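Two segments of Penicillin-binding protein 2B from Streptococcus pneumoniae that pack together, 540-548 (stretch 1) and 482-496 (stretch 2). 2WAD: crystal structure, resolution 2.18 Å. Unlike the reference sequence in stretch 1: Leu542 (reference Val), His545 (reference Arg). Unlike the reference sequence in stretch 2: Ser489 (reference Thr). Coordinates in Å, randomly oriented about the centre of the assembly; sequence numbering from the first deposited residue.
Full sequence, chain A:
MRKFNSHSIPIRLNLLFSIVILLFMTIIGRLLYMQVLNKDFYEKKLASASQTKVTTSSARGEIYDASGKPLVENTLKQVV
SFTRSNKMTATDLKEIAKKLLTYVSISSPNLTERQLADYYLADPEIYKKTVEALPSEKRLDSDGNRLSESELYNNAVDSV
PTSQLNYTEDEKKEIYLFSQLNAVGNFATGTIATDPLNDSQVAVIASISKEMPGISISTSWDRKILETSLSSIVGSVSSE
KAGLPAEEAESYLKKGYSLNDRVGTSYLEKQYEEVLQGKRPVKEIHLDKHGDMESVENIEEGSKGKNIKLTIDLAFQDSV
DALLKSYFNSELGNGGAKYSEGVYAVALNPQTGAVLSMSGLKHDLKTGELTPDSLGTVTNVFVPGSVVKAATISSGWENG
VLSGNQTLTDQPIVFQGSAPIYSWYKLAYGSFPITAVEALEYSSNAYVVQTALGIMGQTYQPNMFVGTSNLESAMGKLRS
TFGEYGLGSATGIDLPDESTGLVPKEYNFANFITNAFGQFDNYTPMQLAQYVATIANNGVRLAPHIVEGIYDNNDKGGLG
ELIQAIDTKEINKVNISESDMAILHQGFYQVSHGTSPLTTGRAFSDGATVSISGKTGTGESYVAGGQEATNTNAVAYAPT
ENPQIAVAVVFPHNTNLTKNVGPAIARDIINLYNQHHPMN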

# COMPACT_ATOMS: atom_id res chain seq x y z
N VAL A 540 4.86 -19.43 13.02
CA VAL A 540 3.55 -18.80 12.85
C VAL A 540 3.65 -17.46 12.12
O VAL A 540 4.11 -16.45 12.64
CB VAL A 540 2.82 -18.61 14.19
CG1 VAL A 540 1.52 -17.83 13.95
CG2 VAL A 540 2.57 -19.98 14.85
N ARG A 541 3.20 -17.48 10.88
CA ARG A 541 3.37 -16.36 9.98
C ARG A 541 2.24 -15.36 10.20
O ARG A 541 1.08 -15.74 10.27
CB ARG A 541 3.31 -16.90 8.58
CG ARG A 541 3.45 -15.87 7.48
CD ARG A 541 3.44 -16.67 6.18
NE ARG A 541 3.19 -15.76 5.10
CZ ARG A 541 2.20 -15.86 4.23
NH1 ARG A 541 1.37 -16.89 4.24
NH2 ARG A 541 2.10 -14.92 3.31
N LEU A 542 2.59 -14.09 10.34
CA LEU A 542 1.64 -13.07 10.74
C LEU A 542 1.52 -12.01 9.65
O LEU A 542 2.50 -11.64 9.03
CB LEU A 542 2.11 -12.42 12.04
CG LEU A 542 2.21 -13.24 13.34
CD1 LEU A 542 2.47 -12.29 14.52
CD2 LEU A 542 0.95 -14.08 13.61
N ALA A 543 0.29 -11.56 9.39
CA ALA A 543 0.09 -10.49 8.43
C ALA A 543 0.72 -9.23 9.00
O ALA A 543 0.49 -8.88 10.17
CB ALA A 543 -1.40 -10.25 8.16
N PRO A 544 1.50 -8.52 8.17
CA PRO A 544 2.06 -7.23 8.56
C PRO A 544 0.95 -6.18 8.52
O PRO A 544 0.08 -6.24 7.67
CB PRO A 544 3.13 -6.94 7.50
CG PRO A 544 3.06 -8.02 6.49
CD PRO A 544 1.85 -8.89 6.79
N HIS A 545 0.94 -5.29 9.50
CA HIS A 545 -0.12 -4.30 9.54
C HIS A 545 0.52 -2.97 9.91
O HIS A 545 1.34 -2.90 10.83
CB HIS A 545 -1.31 -4.71 10.44
CG HIS A 545 -0.98 -4.92 11.89
ND1 HIS A 545 -1.13 -3.93 12.84
CD2 HIS A 545 -0.56 -6.01 12.56
CE1 HIS A 545 -0.79 -4.40 14.03
NE2 HIS A 545 -0.43 -5.67 13.88
N ILE A 546 0.18 -1.94 9.12
CA ILE A 546 0.72 -0.61 9.29
C ILE A 546 -0.14 0.19 10.28
O ILE A 546 0.34 1.11 10.95
CB ILE A 546 0.75 0.12 7.93
CG1 ILE A 546 1.65 -0.61 6.94
CG2 ILE A 546 1.22 1.56 8.09
CD1 ILE A 546 1.33 -0.35 5.47
N VAL A 547 -1.43 -0.15 10.34
CA VAL A 547 -2.34 0.49 11.28
C VAL A 547 -2.34 -0.24 12.62
O VAL A 547 -2.39 -1.47 12.65
CB VAL A 547 -3.76 0.59 10.72
CG1 VAL A 547 -4.70 1.09 11.80
CG2 VAL A 547 -3.79 1.54 9.50
N GLU A 548 -2.28 0.52 13.72
CA GLU A 548 -2.19 -0.05 15.07
C GLU A 548 -3.55 -0.12 15.73
O GLU A 548 -3.84 -1.07 16.46
CB GLU A 548 -1.21 0.72 15.97
CG GLU A 548 -1.12 0.25 17.44
CD GLU A 548 -2.21 0.85 18.33
OE1 GLU A 548 -2.63 0.20 19.31
OE2 GLU A 548 -2.68 1.97 18.07
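Stretch 2 482-496: FGEYGLGSATGIDLP

Stretch 2 begins with the last turn of a helix, leaves it at Gly486, and then continues as an irregular chain that moves off stretch 1 at Leu487 and Gly488, returns to it at Ser489 and stays against it as far as Leu495. The two segments run in the same sense: Arg541 lies nearest Tyr485, with 6.6 Å between their CA atoms, Ala543 faces Gly492 at a CA to CA distance of 4.8 Å, and Pro544 faces Ile493 at 4.9 Å, again between CA atoms. Stretch 1 enters as a strand, passes through a loop centred on Pro544 and His545, and returns to strand at Val547. Together the segments bury 567 Å².

The helix closes with a Schellman motif. Leu487 N donates to Phe482 O (2.9 Å) and Gly486 N to Gly483 O (3.0 Å), while Gly486 itself takes a positive phi of 88°, at which a CB would be jammed against the preceding carbonyl O. Such a CB would also point toward stretch 1, 3.2 Å from Arg541 NE. Gly483 O receives a second bond, from Ser489 OG (2.9 Å), which ties the loop back onto the helix end.

Arg541 extends toward this turn with chi1, chi2 and chi3 all t. One face of its guanidinium is covered by Gly486 N and Gly483 O, and Ala490 O lies at its edge. Here Arg541 NH2 donates to Ala490 O at 2.6 Å, a short but weak bond because the angle at the hydrogen is only 126°. Close polar neighbours are not all partners: Arg541 NE and Gly486 N, 3.4 Å apart, are both donors, and Arg541 NH2 to Ser489 OG, also 3.4 Å, has a poor angle. NE, NH1 and NH2 all find hydrogen bonds elsewhere in the structure.

Further along, Pro544 packs its ring on the backbone, with CD 3.2 Å from Thr491 O, and on the side chain of Ile493, with CG 4.1 Å from Ile493 CB. Its carbonyl is well served. Pro544 O accepts a nearly linear CA-H...O contact from Ile493 CA (3.3 Å, 174° at the hydrogen) and a hydrogen bond from water 1 at 2.9 Å. The same water donates to Gly492 O at 2.6 Å, so it bridges two carbonyls that could not bond to each other. Within stretch 2, Ile493 N is satisfied by Thr491 OG1 at 3.3 Å.

The firmest polar link is made by Asp494, whose side chain, with chi1 p, points toward stretch 1 and receives two consecutive backbone amides. Ile546 N donates to OD1 of Asp494 at 2.9 Å and 160°, with a weak second bond to OD2 at 3.1 Å; Val547 N donates to Asp494 OD2 at 3.1 Å and 162°. The carboxylate thus spans the return to strand. Beside it, His545 ND1 donates to Val547 O (2.8 Å), a bond internal to stretch 1. An apolar patch completes the contact: Ile546 CD1 lies 3.8 Å from both Ile493 CD1 and Leu495 CG.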

# COMPACT_ATOMS: atom_id res chain seq x y z
N PHE A 482 8.20 -22.25 0.31
CA PHE A 482 8.48 -20.81 0.19
C PHE A 482 7.26 -19.94 0.52
O PHE A 482 7.35 -19.02 1.34
CB PHE A 482 9.01 -20.50 -1.22
CG PHE A 482 10.42 -21.00 -1.48
CD1 PHE A 482 11.27 -21.34 -0.44
CD2 PHE A 482 10.91 -21.09 -2.77
CE1 PHE A 482 12.57 -21.79 -0.69
CE2 PHE A 482 12.22 -21.50 -3.02
CZ PHE A 482 13.06 -21.87 -1.98
N GLY A 483 6.11 -20.23 -0.10
CA GLY A 483 4.84 -19.57 0.21
C GLY A 483 4.42 -19.62 1.67
O GLY A 483 3.83 -18.65 2.18
N GLU A 484 4.75 -20.70 2.38
CA GLU A 484 4.49 -20.75 3.82
C GLU A 484 5.20 -19.65 4.62
O GLU A 484 4.81 -19.36 5.76
CB GLU A 484 4.91 -22.10 4.40
CG GLU A 484 4.02 -23.27 3.99
CD GLU A 484 4.47 -24.54 4.70
OE1 GLU A 484 5.42 -25.19 4.24
OE2 GLU A 484 3.89 -24.88 5.75
N TYR A 485 6.23 -19.06 4.03
CA TYR A 485 7.03 -18.05 4.72
C TYR A 485 6.76 -16.70 4.10
O TYR A 485 7.34 -15.67 4.51
CB TYR A 485 8.51 -18.35 4.61
CG TYR A 485 9.03 -19.42 5.55
CD1 TYR A 485 9.40 -19.12 6.85
CD2 TYR A 485 9.27 -20.71 5.08
CE1 TYR A 485 9.92 -20.13 7.70
CE2 TYR A 485 9.81 -21.69 5.90
CZ TYR A 485 10.14 -21.40 7.20
OH TYR A 485 10.66 -22.41 8.02
N GLY A 486 5.85 -16.71 3.13
CA GLY A 486 5.46 -15.49 2.43
C GLY A 486 6.34 -15.18 1.23
O GLY A 486 6.27 -14.11 0.62
N LEU A 487 7.22 -16.11 0.89
CA LEU A 487 8.08 -15.92 -0.27
C LEU A 487 7.34 -16.40 -1.54
O LEU A 487 7.27 -17.60 -1.80
CB LEU A 487 9.38 -16.72 -0.07
CG LEU A 487 10.19 -16.37 1.20
CD1 LEU A 487 11.35 -17.30 1.42
CD2 LEU A 487 10.68 -14.92 1.11
N GLY A 488 6.77 -15.49 -2.32
CA GLY A 488 6.00 -15.85 -3.51
C GLY A 488 4.50 -15.91 -3.25
O GLY A 488 3.74 -16.26 -4.14
N SER A 489 4.05 -15.54 -2.06
CA SER A 489 2.61 -15.51 -1.77
C SER A 489 2.26 -14.14 -1.21
O SER A 489 3.16 -13.43 -0.74
CB SER A 489 2.21 -16.60 -0.76
OG SER A 489 3.01 -16.51 0.41
N ALA A 490 0.97 -13.79 -1.26
CA ALA A 490 0.43 -12.61 -0.57
C ALA A 490 0.87 -12.56 0.88
O ALA A 490 0.76 -13.56 1.60
CB ALA A 490 -1.11 -12.60 -0.63
N THR A 491 1.29 -11.38 1.33
CA THR A 491 1.70 -11.16 2.72
C THR A 491 0.55 -10.89 3.67
O THR A 491 0.66 -11.16 4.87
CB THR A 491 2.75 -10.02 2.86
OG1 THR A 491 2.16 -8.76 2.53
CG2 THR A 491 3.93 -10.22 1.96
N GLY A 492 -0.55 -10.36 3.14
CA GLY A 492 -1.67 -9.92 3.98
C GLY A 492 -1.60 -8.46 4.42
O GLY A 492 -2.41 -7.99 5.25
N ILE A 493 -0.61 -7.73 3.91
CA ILE A 493 -0.41 -6.37 4.39
C ILE A 493 -1.64 -5.50 4.07
O ILE A 493 -2.29 -5.73 3.05
CB ILE A 493 0.85 -5.72 3.84
CG1 ILE A 493 1.21 -4.48 4.67
CG2 ILE A 493 0.72 -5.40 2.36
CD1 ILE A 493 2.42 -3.78 4.18
N ASP A 494 -1.95 -4.55 4.96
CA ASP A 494 -3.14 -3.71 4.86
C ASP A 494 -2.98 -2.54 3.87
O ASP A 494 -3.12 -1.36 4.22
CB ASP A 494 -3.56 -3.22 6.26
CG ASP A 494 -2.42 -2.54 7.05
OD1 ASP A 494 -1.20 -2.72 6.72
OD2 ASP A 494 -2.74 -1.87 8.06
N LEU A 495 -2.67 -2.88 2.62
CA LEU A 495 -2.64 -1.91 1.53
C LEU A 495 -3.39 -2.55 0.37
O LEU A 495 -3.44 -3.77 0.29
CB LEU A 495 -1.19 -1.57 1.11
CG LEU A 495 -0.35 -0.74 2.09
CD1 LEU A 495 1.10 -0.62 1.66
CD2 LEU A 495 -0.95 0.64 2.38
N PRO A 496 -4.02 -1.75 -0.50
CA PRO A 496 -4.92 -2.33 -1.50
C PRO A 496 -4.29 -3.36 -2.43
O PRO A 496 -4.90 -4.38 -2.73
CB PRO A 496 -5.45 -1.12 -2.29
CG PRO A 496 -4.95 0.10 -1.59
CD PRO A 496 -4.15 -0.29 -0.39
O HOH W 1 -2.81 -6.58 7.35